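Local coordinates for putative cytoplasmic protein (Salmonella typhimurium LT2, PDB 2Q02), which is of unknown function but binds zinc in a xylose isomerase-like TIM barrel and may act as an isomerase, at residues Leu210-Arg215 against Glu245-Gln250; Arg13-Gly18 against Ser249-Trp254; Leu168-His173 against Leu195-Gly200. One frame throughout, in Å; residues are numbered along the deposited sequence. Where two conformers were deposited one is given.

Contact 1 (Leu210-Arg215 against Glu245-Gln250); sequences LADEQR and EPFSSQ. With ZN (zinc ion), chain E.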
loop_
_atom_site.group_PDB
_atom_site.type_symbol
_atom_site.label_atom_id
_atom_site.label_comp_id
_atom_site.label_asym_id
_atom_site.label_seq_id
_atom_site.Cartn_x
_atom_site.Cartn_y
_atom_site.Cartn_z
ATOM N N LEU A 210 11.859 -3.060 14.517
ATOM C CA LEU A 210 11.098 -3.793 13.491
ATOM C C LEU A 210 11.393 -3.241 12.102
ATOM O O LEU A 210 11.612 -2.040 11.947
ATOM C CB LEU A 210 9.594 -3.715 13.764
ATOM C CG LEU A 210 9.040 -4.569 14.907
ATOM C CD1 LEU A 210 7.611 -4.199 15.183
ATOM C CD2 LEU A 210 9.150 -6.063 14.588
ATOM N N ALA A 211 11.429 -4.138 11.115
ATOM C CA ALA A 211 11.626 -3.799 9.691
ATOM C C ALA A 211 10.654 -4.613 8.825
ATOM O O ALA A 211 9.986 -5.519 9.319
ATOM C CB ALA A 211 13.071 -4.059 9.257
ATOM N N ASP A 212 10.575 -4.276 7.543
ATOM C CA ASP A 212 9.671 -4.949 6.606
ATOM C C ASP A 212 9.868 -6.470 6.527
ATOM O O ASP A 212 8.903 -7.200 6.279
ATOM C CB ASP A 212 9.792 -4.345 5.207
ATOM C CG ASP A 212 9.243 -2.929 5.133
ATOM O OD1 ASP A 212 8.394 -2.560 5.956
ATOM O OD2 ASP A 212 9.667 -2.169 4.250
ATOM N N GLU A 213 11.087 -6.944 6.764
ATOM C CA GLU A 213 11.383 -8.389 6.757
ATOM C C GLU A 213 10.533 -9.232 7.757
ATOM O O GLU A 213 10.393 -10.437 7.585
ATOM C CB GLU A 213 12.895 -8.599 7.001
ATOM C CG GLU A 213 13.356 -10.013 7.332
ATOM C CD GLU A 213 12.959 -11.053 6.294
ATOM O OE1 GLU A 213 12.760 -10.658 5.127
ATOM O OE2 GLU A 213 12.857 -12.265 6.648
ATOM N N GLN A 214 9.989 -8.593 8.795
ATOM C CA GLN A 214 9.151 -9.277 9.791
ATOM C C GLN A 214 7.679 -9.315 9.387
ATOM O O GLN A 214 6.862 -9.913 10.078
ATOM C CB GLN A 214 9.259 -8.590 11.156
ATOM C CG GLN A 214 10.562 -8.833 11.913
ATOM C CD GLN A 214 11.724 -7.994 11.396
ATOM O OE1 GLN A 214 11.688 -6.770 11.422
ATOM N NE2 GLN A 214 12.754 -8.656 10.929
ATOM N N ARG A 215 7.336 -8.676 8.278
ATOM C CA ARG A 215 5.944 -8.514 7.916
ATOM C C ARG A 215 5.464 -9.732 7.153
ATOM O O ARG A 215 5.861 -9.964 6.001
ATOM C CB ARG A 215 5.722 -7.232 7.108
ATOM C CG ARG A 215 5.890 -5.963 7.925
ATOM C CD ARG A 215 5.926 -4.764 7.058
ATOM N NE ARG A 215 4.653 -4.554 6.399
ATOM C CZ ARG A 215 4.382 -3.532 5.586
ATOM N NH1 ARG A 215 5.303 -2.597 5.321
ATOM N NH2 ARG A 215 3.178 -3.449 5.029
ATOM N N GLU A 245 -0.419 -6.806 2.277
ATOM C CA GLU A 245 0.932 -6.441 1.810
ATOM C C GLU A 245 2.037 -6.972 2.760
ATOM O O GLU A 245 2.671 -6.218 3.484
ATOM C CB GLU A 245 1.059 -4.912 1.597
ATOM C CG GLU A 245 2.399 -4.468 0.958
ATOM C CD GLU A 245 2.692 -2.972 1.093
ATOM O OE1 GLU A 245 2.433 -2.389 2.165
ATOM O OE2 GLU A 245 3.213 -2.364 0.136
ATOM N N PRO A 246 2.257 -8.283 2.762
ATOM C CA PRO A 246 3.432 -8.816 3.431
ATOM C C PRO A 246 4.743 -8.568 2.646
ATOM O O PRO A 246 4.706 -8.367 1.427
ATOM C CB PRO A 246 3.114 -10.304 3.511
ATOM C CG PRO A 246 2.312 -10.559 2.325
ATOM C CD PRO A 246 1.444 -9.354 2.166
ATOM N N PHE A 247 5.881 -8.581 3.355
ATOM C CA PHE A 247 7.226 -8.333 2.764
ATOM C C PHE A 247 8.298 -9.409 3.044
ATOM O O PHE A 247 9.336 -9.445 2.371
ATOM C CB PHE A 247 7.791 -7.022 3.308
ATOM C CG PHE A 247 7.386 -5.827 2.550
ATOM C CD1 PHE A 247 8.126 -5.410 1.454
ATOM C CD2 PHE A 247 6.283 -5.080 2.953
ATOM C CE1 PHE A 247 7.758 -4.281 0.735
ATOM C CE2 PHE A 247 5.909 -3.940 2.258
ATOM C CZ PHE A 247 6.652 -3.537 1.141
ATOM N N SER A 248 8.075 -10.241 4.054
ATOM C CA SER A 248 9.102 -11.189 4.504
ATOM C C SER A 248 9.678 -12.078 3.401
ATOM O O SER A 248 8.986 -12.445 2.458
ATOM C CB SER A 248 8.523 -12.093 5.597
ATOM O OG SER A 248 9.405 -13.155 5.875
ATOM N N SER A 249 10.940 -12.450 3.544
ATOM C CA SER A 249 11.576 -13.422 2.652
ATOM C C SER A 249 11.011 -14.824 2.866
ATOM O O SER A 249 11.195 -15.703 2.030
ATOM C CB SER A 249 13.093 -13.441 2.865
ATOM O OG SER A 249 13.427 -13.930 4.153
ATOM N N GLN A 250 10.345 -15.043 4.001
ATOM C CA GLN A 250 9.632 -16.314 4.243
ATOM C C GLN A 250 8.586 -16.569 3.135
ATOM O O GLN A 250 8.221 -17.707 2.865
ATOM C CB GLN A 250 8.878 -16.286 5.585
ATOM C CG GLN A 250 9.699 -16.383 6.894
ATOM C CD GLN A 250 8.787 -16.209 8.139
ATOM O OE1 GLN A 250 7.850 -16.999 8.370
ATOM N NE2 GLN A 250 9.041 -15.152 8.917
HETATM ZN ZN ZN E . 2.231 -0.306 2.599
#

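Contact 2 (Arg13-Gly18 against Ser249-Trp254); sequences RKIAPG and SQLASW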
loop_
_atom_site.group_PDB
_atom_site.type_symbol
_atom_site.label_atom_id
_atom_site.label_comp_id
_atom_site.label_asym_id
_atom_site.label_seq_id
_atom_site.Cartn_x
_atom_site.Cartn_y
_atom_site.Cartn_z
ATOM N N ARG A 13 0.844 -7.712 -4.862
ATOM C CA ARG A 13 1.726 -8.686 -5.502
ATOM C C ARG A 13 2.979 -9.060 -4.695
ATOM O O ARG A 13 3.637 -10.044 -5.034
ATOM C CB ARG A 13 2.142 -8.228 -6.903
ATOM C CG ARG A 13 2.749 -9.350 -7.727
ATOM C CD ARG A 13 3.286 -8.898 -9.079
ATOM N NE ARG A 13 3.888 -10.026 -9.816
ATOM C CZ ARG A 13 4.869 -9.923 -10.709
ATOM N NH1 ARG A 13 5.381 -8.739 -11.014
ATOM N NH2 ARG A 13 5.339 -11.010 -11.305
ATOM N N LYS A 14 3.315 -8.301 -3.642
ATOM C CA LYS A 14 4.473 -8.658 -2.799
ATOM C C LYS A 14 4.329 -10.024 -2.127
ATOM O O LYS A 14 5.332 -10.618 -1.746
ATOM C CB LYS A 14 4.752 -7.594 -1.727
ATOM C CG LYS A 14 6.229 -7.558 -1.243
ATOM C CD LYS A 14 7.104 -6.693 -2.145
ATOM C CE LYS A 14 8.590 -6.867 -1.846
ATOM N NZ LYS A 14 9.503 -6.826 -3.061
ATOM N N ILE A 15 3.088 -10.504 -1.976
ATOM C CA ILE A 15 2.804 -11.821 -1.374
ATOM C C ILE A 15 3.263 -13.003 -2.249
ATOM O O ILE A 15 3.432 -14.115 -1.760
ATOM C CB ILE A 15 1.280 -11.952 -1.023
ATOM C CG1 ILE A 15 1.029 -13.042 0.010
ATOM C CG2 ILE A 15 0.421 -12.184 -2.268
ATOM C CD1 ILE A 15 -0.362 -12.971 0.620
ATOM N N ALA A 16 3.488 -12.750 -3.535
ATOM C CA ALA A 16 3.779 -13.813 -4.490
ATOM C C ALA A 16 5.001 -13.515 -5.354
ATOM O O ALA A 16 4.876 -13.410 -6.586
ATOM C CB ALA A 16 2.563 -14.050 -5.378
ATOM N N PRO A 17 6.189 -13.426 -4.725
ATOM C CA PRO A 17 7.419 -13.089 -5.461
ATOM C C PRO A 17 7.786 -14.108 -6.555
ATOM O O PRO A 17 8.421 -13.740 -7.548
ATOM C CB PRO A 17 8.498 -13.077 -4.368
ATOM C CG PRO A 17 7.957 -13.966 -3.293
ATOM C CD PRO A 17 6.464 -13.666 -3.300
ATOM N N GLY A 18 7.383 -15.365 -6.381
ATOM C CA GLY A 18 7.749 -16.420 -7.310
ATOM C C GLY A 18 6.808 -16.610 -8.487
ATOM O O GLY A 18 7.110 -17.369 -9.392
ATOM N N SER A 249 10.940 -12.450 3.544
ATOM C CA SER A 249 11.576 -13.422 2.652
ATOM C C SER A 249 11.011 -14.824 2.866
ATOM O O SER A 249 11.195 -15.703 2.030
ATOM C CB SER A 249 13.093 -13.441 2.865
ATOM O OG SER A 249 13.427 -13.930 4.153
ATOM N N GLN A 250 10.345 -15.043 4.001
ATOM C CA GLN A 250 9.632 -16.314 4.243
ATOM C C GLN A 250 8.586 -16.569 3.135
ATOM O O GLN A 250 8.221 -17.707 2.865
ATOM C CB GLN A 250 8.878 -16.286 5.585
ATOM C CG GLN A 250 9.699 -16.383 6.894
ATOM C CD GLN A 250 8.787 -16.209 8.139
ATOM O OE1 GLN A 250 7.850 -16.999 8.370
ATOM N NE2 GLN A 250 9.041 -15.152 8.917
ATOM N N LEU A 251 8.086 -15.495 2.528
ATOM C CA LEU A 251 7.099 -15.594 1.452
ATOM C C LEU A 251 7.581 -16.416 0.261
ATOM O O LEU A 251 6.801 -17.193 -0.304
ATOM C CB LEU A 251 6.705 -14.204 0.942
ATOM C CG LEU A 251 5.925 -13.309 1.904
ATOM C CD1 LEU A 251 5.903 -11.889 1.357
ATOM C CD2 LEU A 251 4.508 -13.800 2.126
ATOM N N ALA A 252 8.843 -16.230 -0.128
ATOM C CA ALA A 252 9.416 -16.936 -1.287
ATOM C C ALA A 252 9.316 -18.454 -1.199
ATOM O O ALA A 252 9.326 -19.128 -2.215
ATOM C CB ALA A 252 10.871 -16.538 -1.487
ATOM N N SER A 253 9.228 -18.989 0.015
ATOM C CA SER A 253 9.147 -20.437 0.227
ATOM C C SER A 253 7.718 -21.014 0.141
ATOM O O SER A 253 7.526 -22.229 0.289
ATOM C CB SER A 253 9.762 -20.790 1.590
ATOM O OG SER A 253 9.050 -20.171 2.660
ATOM N N TRP A 254 6.734 -20.146 -0.097
ATOM C CA TRP A 254 5.307 -20.531 -0.132
ATOM C C TRP A 254 4.847 -21.042 -1.509
ATOM O O TRP A 254 5.042 -20.365 -2.525
ATOM C CB TRP A 254 4.429 -19.317 0.225
ATOM C CG TRP A 254 4.550 -18.788 1.639
ATOM C CD1 TRP A 254 5.447 -19.160 2.588
ATOM C CD2 TRP A 254 3.736 -17.776 2.234
ATOM N NE1 TRP A 254 5.235 -18.452 3.747
ATOM C CE2 TRP A 254 4.189 -17.595 3.553
ATOM C CE3 TRP A 254 2.657 -17.006 1.779
ATOM C CZ2 TRP A 254 3.608 -16.679 4.423
ATOM C CZ3 TRP A 254 2.085 -16.089 2.641
ATOM C CH2 TRP A 254 2.560 -15.935 3.952
HETATM O O HOH W 1 4.913 -16.826 -2.519
#

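Contact 3 (Leu168-His173 against Leu195-Gly200); sequences LLDTFH and LVHLSG. With ZN (zinc ion), chain E.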
loop_
_atom_site.group_PDB
_atom_site.type_symbol
_atom_site.label_atom_id
_atom_site.label_comp_id
_atom_site.label_asym_id
_atom_site.label_seq_id
_atom_site.Cartn_x
_atom_site.Cartn_y
_atom_site.Cartn_z
ATOM N N LEU A 168 -2.464 6.695 2.348
ATOM C CA LEU A 168 -2.446 5.252 2.390
ATOM C C LEU A 168 -2.050 4.824 3.821
ATOM O O LEU A 168 -0.905 5.019 4.265
ATOM C CB LEU A 168 -1.444 4.733 1.364
ATOM C CG LEU A 168 -1.588 3.269 0.992
ATOM C CD1 LEU A 168 -0.559 2.926 -0.117
ATOM C CD2 LEU A 168 -1.466 2.332 2.231
ATOM N N LEU A 169 -3.019 4.273 4.542
ATOM C CA LEU A 169 -2.797 3.868 5.907
ATOM C C LEU A 169 -2.278 2.418 5.915
ATOM O O LEU A 169 -2.972 1.481 5.532
ATOM C CB LEU A 169 -4.098 4.017 6.707
ATOM C CG LEU A 169 -4.018 4.100 8.234
ATOM C CD1 LEU A 169 -5.431 4.268 8.755
ATOM C CD2 LEU A 169 -3.351 2.883 8.881
ATOM N N ASP A 170 -1.054 2.246 6.362
ATOM C CA ASP A 170 -0.452 0.935 6.462
ATOM C C ASP A 170 -0.335 0.536 7.956
ATOM O O ASP A 170 0.307 1.240 8.745
ATOM C CB ASP A 170 0.895 1.031 5.781
ATOM C CG ASP A 170 1.561 -0.276 5.642
ATOM O OD1 ASP A 170 1.684 -0.967 6.668
ATOM O OD2 ASP A 170 1.972 -0.592 4.511
ATOM N N THR A 171 -0.980 -0.564 8.355
ATOM C CA THR A 171 -1.075 -0.911 9.785
ATOM C C THR A 171 0.295 -1.110 10.452
ATOM O O THR A 171 0.447 -0.830 11.636
ATOM C CB THR A 171 -1.888 -2.174 10.033
ATOM O OG1 THR A 171 -1.315 -3.253 9.285
ATOM C CG2 THR A 171 -3.357 -1.964 9.649
ATOM N N PHE A 172 1.275 -1.591 9.697
ATOM C CA PHE A 172 2.640 -1.705 10.187
ATOM C C PHE A 172 3.238 -0.333 10.478
ATOM O O PHE A 172 3.885 -0.121 11.526
ATOM C CB PHE A 172 3.508 -2.429 9.160
ATOM C CG PHE A 172 4.985 -2.396 9.460
ATOM C CD1 PHE A 172 5.786 -1.373 8.976
ATOM C CD2 PHE A 172 5.585 -3.428 10.185
ATOM C CE1 PHE A 172 7.175 -1.372 9.234
ATOM C CE2 PHE A 172 6.962 -3.438 10.435
ATOM C CZ PHE A 172 7.758 -2.417 9.955
ATOM N N HIS A 173 3.046 0.584 9.537
ATOM C CA HIS A 173 3.621 1.920 9.682
ATOM C C HIS A 173 2.926 2.714 10.786
ATOM O O HIS A 173 3.586 3.466 11.502
ATOM C CB HIS A 173 3.708 2.657 8.341
ATOM C CG HIS A 173 4.686 2.023 7.403
ATOM N ND1 HIS A 173 6.037 1.947 7.681
ATOM C CD2 HIS A 173 4.509 1.393 6.217
ATOM C CE1 HIS A 173 6.652 1.316 6.692
ATOM N NE2 HIS A 173 5.750 0.977 5.789
ATOM N N LEU A 195 -6.610 4.082 0.902
ATOM C CA LEU A 195 -6.355 2.652 0.912
ATOM C C LEU A 195 -5.755 2.254 2.239
ATOM O O LEU A 195 -5.167 3.088 2.927
ATOM C CB LEU A 195 -5.399 2.317 -0.205
ATOM C CG LEU A 195 -4.953 0.884 -0.403
ATOM C CD1 LEU A 195 -6.114 0.057 -0.788
ATOM C CD2 LEU A 195 -3.875 0.837 -1.497
ATOM N N VAL A 196 -5.923 0.986 2.603
ATOM C CA VAL A 196 -5.293 0.444 3.811
ATOM C C VAL A 196 -4.475 -0.792 3.451
ATOM O O VAL A 196 -4.940 -1.640 2.683
ATOM C CB VAL A 196 -6.326 0.101 4.919
ATOM C CG1 VAL A 196 -5.648 -0.509 6.112
ATOM C CG2 VAL A 196 -7.108 1.364 5.332
ATOM N N HIS A 197 -3.248 -0.844 3.983
ATOM C CA HIS A 197 -2.329 -1.953 3.798
ATOM C C HIS A 197 -2.246 -2.739 5.114
ATOM O O HIS A 197 -1.924 -2.168 6.174
ATOM C CB HIS A 197 -0.920 -1.472 3.420
ATOM C CG HIS A 197 -0.723 -1.198 1.961
ATOM N ND1 HIS A 197 0.459 -0.710 1.460
ATOM C CD2 HIS A 197 -1.555 -1.322 0.899
ATOM C CE1 HIS A 197 0.356 -0.556 0.151
ATOM N NE2 HIS A 197 -0.859 -0.917 -0.215
ATOM N N LEU A 198 -2.538 -4.041 5.032
ATOM C CA LEU A 198 -2.575 -4.927 6.174
ATOM C C LEU A 198 -1.440 -5.939 6.026
ATOM O O LEU A 198 -1.070 -6.362 4.909
ATOM C CB LEU A 198 -3.914 -5.673 6.266
ATOM C CG LEU A 198 -5.247 -4.909 6.330
ATOM C CD1 LEU A 198 -6.447 -5.889 6.263
ATOM C CD2 LEU A 198 -5.319 -4.055 7.572
ATOM N N SER A 199 -0.870 -6.276 7.179
ATOM C CA SER A 199 0.112 -7.334 7.316
ATOM C C SER A 199 0.278 -7.520 8.804
ATOM O O SER A 199 -0.025 -6.609 9.587
ATOM C CB SER A 199 1.448 -6.994 6.646
ATOM O OG SER A 199 2.295 -6.260 7.491
ATOM N N GLY A 200 0.720 -8.710 9.186
ATOM C CA GLY A 200 0.927 -9.031 10.581
ATOM C C GLY A 200 2.400 -9.211 10.857
ATOM O O GLY A 200 3.172 -9.482 9.943
HETATM ZN ZN ZN E . 2.231 -0.306 2.599
#

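Contact 1 (Leu210-Arg215 against Glu245-Gln250)
Arg-215 O is gripped by two successive backbone amides, Phe-247 N and Ser-248 N, each 3.0 Å from it. The two donors come from opposite faces of the carbonyl plane, which fixes the peptide after the 3-10 turn 212-214 against the loop that follows strand 242-244. At the outer end, Glu-213 OE1 accepts from Ser-249 N at 3.0 Å; a second bond, from Ser-249 OG to Glu-213 OE2 at 3.1 Å, belongs to one of two deposited conformers of the serine and is less certain. Both donors come on the syn side, somewhat out of the carboxylate plane. The CA-CB bond of Glu-213 points away from 245-250; CG lies anti to the backbone N (chi1 167°), and the bend at chi2 turns the carboxylate back. Ser-248 OG accepts from Gln-250 N, forming an ST turn.

The Arg-215 guanidinium has Phe-247 CD2 over its centre, 3.5 Å above the plane; the two planes stand 55° apart, so this is a leaning contact and not a parallel stack. Asp-212 CG lies over one face of the Phe-247 ring, toward the rim, while Asp-212 OD1 takes Arg-215 NH1 in a salt bridge of 3.2 Å. Arg-215 NH2 bridges to Glu-245 OE1 at 3.1 Å, approaching from above a carboxylate turned 82° to the guanidinium. Glu-245 OE1 itself binds zinc at 2.1 Å, and Glu-245 OE2 forms a salt bridge with Arg-39. Arg-215 also donates to the zinc ligand Asp-170, which makes it a second-shell residue of the metal site at the C-terminal mouth of a TIM barrel.

Contact 2 (Arg13-Gly18 against Ser249-Trp254)
Leu-251 lays its two methyls against the Lys-14 carbonyl and the Ile-15 side chain: CD1 of Leu-251 comes within 3.4 Å of Lys-14 O, and CD2 reaches Ile-15 CG1 at 4.1 Å. The leucine and isoleucine side chains cross at about a right angle; they meet through one methyl and one methylene and do not run alongside each other. Ile-15 CG1 is also 4.2 Å from Trp-254 CZ3. CG1 stands anti to the backbone N of Ile-15 (chi1 -160°), the torsion that sets it before both partners. Leu-251 CD2 meanwhile sits over one face of the indole, toward the rim, so isoleucine, leucine and tryptophan form one apolar cluster.

Further along, the Pro-17 ring touches the second turn with its CG, 3.9 Å from Ala-252 CA, at the more exposed margin of the contact. No direct hydrogen bond joins the segments; one water does so instead, donating to Ile-15 O at 3.2 Å and to Leu-251 O at 2.9 Å. Both segments carry a short 3-10 turn, at 13-15 and 251-253. Ile-263 on Ile-15 and Ile-259 on Trp-254 extend the cluster to helix 256-271, and Pro-246 adds to it from the loop. Apolar packing of this kind joins the loop after the first strand to the loop after the eighth, neighbours across the closing seam of a TIM barrel.

Contact 3 (Leu168-His173 against Leu195-Gly200)
The imidazole of His-197 carries Leu-168 over one face, and Asp-170 OD2 lies at its edge, near the ring plane. The leucine contact is a CH-pi interaction: Leu-168 CD2 is 3.7 Å from the centroid of the His-197 ring, 14° off the normal. The Asp-170 carboxylate stands 81° to the ring, and the two side chains converge on one zinc ion through Asp-170 OD2 at 1.9 Å and His-197 ND1 at 2.1 Å. Across the ring, His-197 NE2 is hydrogen-bonded to Glu-37, a link that probably steadies its rotation. Beside Asp-170 OD2, also hydrogen-bonded by Arg-215 NH2, Asp-170 OD1 accepts a weak capping bond from Phe-172 N at the start of helix 171-176.

Beneath the ligands the strands run parallel, their short axes 19° apart. Leu-169 N donates to Leu-195 O at 2.9 Å, His-197 N to Leu-169 O at 2.8 Å, and Thr-171 N to His-197 O at 2.9 Å. Thr-171 CG2 meets Leu-198 CD2 at 3.5 Å. Glu-139 and Glu-245 complete the protein ligands of this zinc site, carried at the C-terminal ends of adjacent parallel strands of a TIM barrel.

In the fold
From the N terminus, the chain leaves strand 9-12 into 13-18, which waits some 230 residues for its partner 249-254; contact 2 therefore closes the longest loop and brings the first and last strands' loops together. Contact 3 is nested inside that loop, pairing neighbouring strands 166-170 and 193-198, whose connection runs through helices 171-176 and 180-187. It closes before contact 1 opens at 210-215, so those two follow in series. Contact 1 ends on 245-250, sharing Ser-249 and Gln-250 with contact 2. Contacts 1 and 3 meet at the zinc, whereas contacts 2 and 3 stay about 8 Å apart at their nearest atoms.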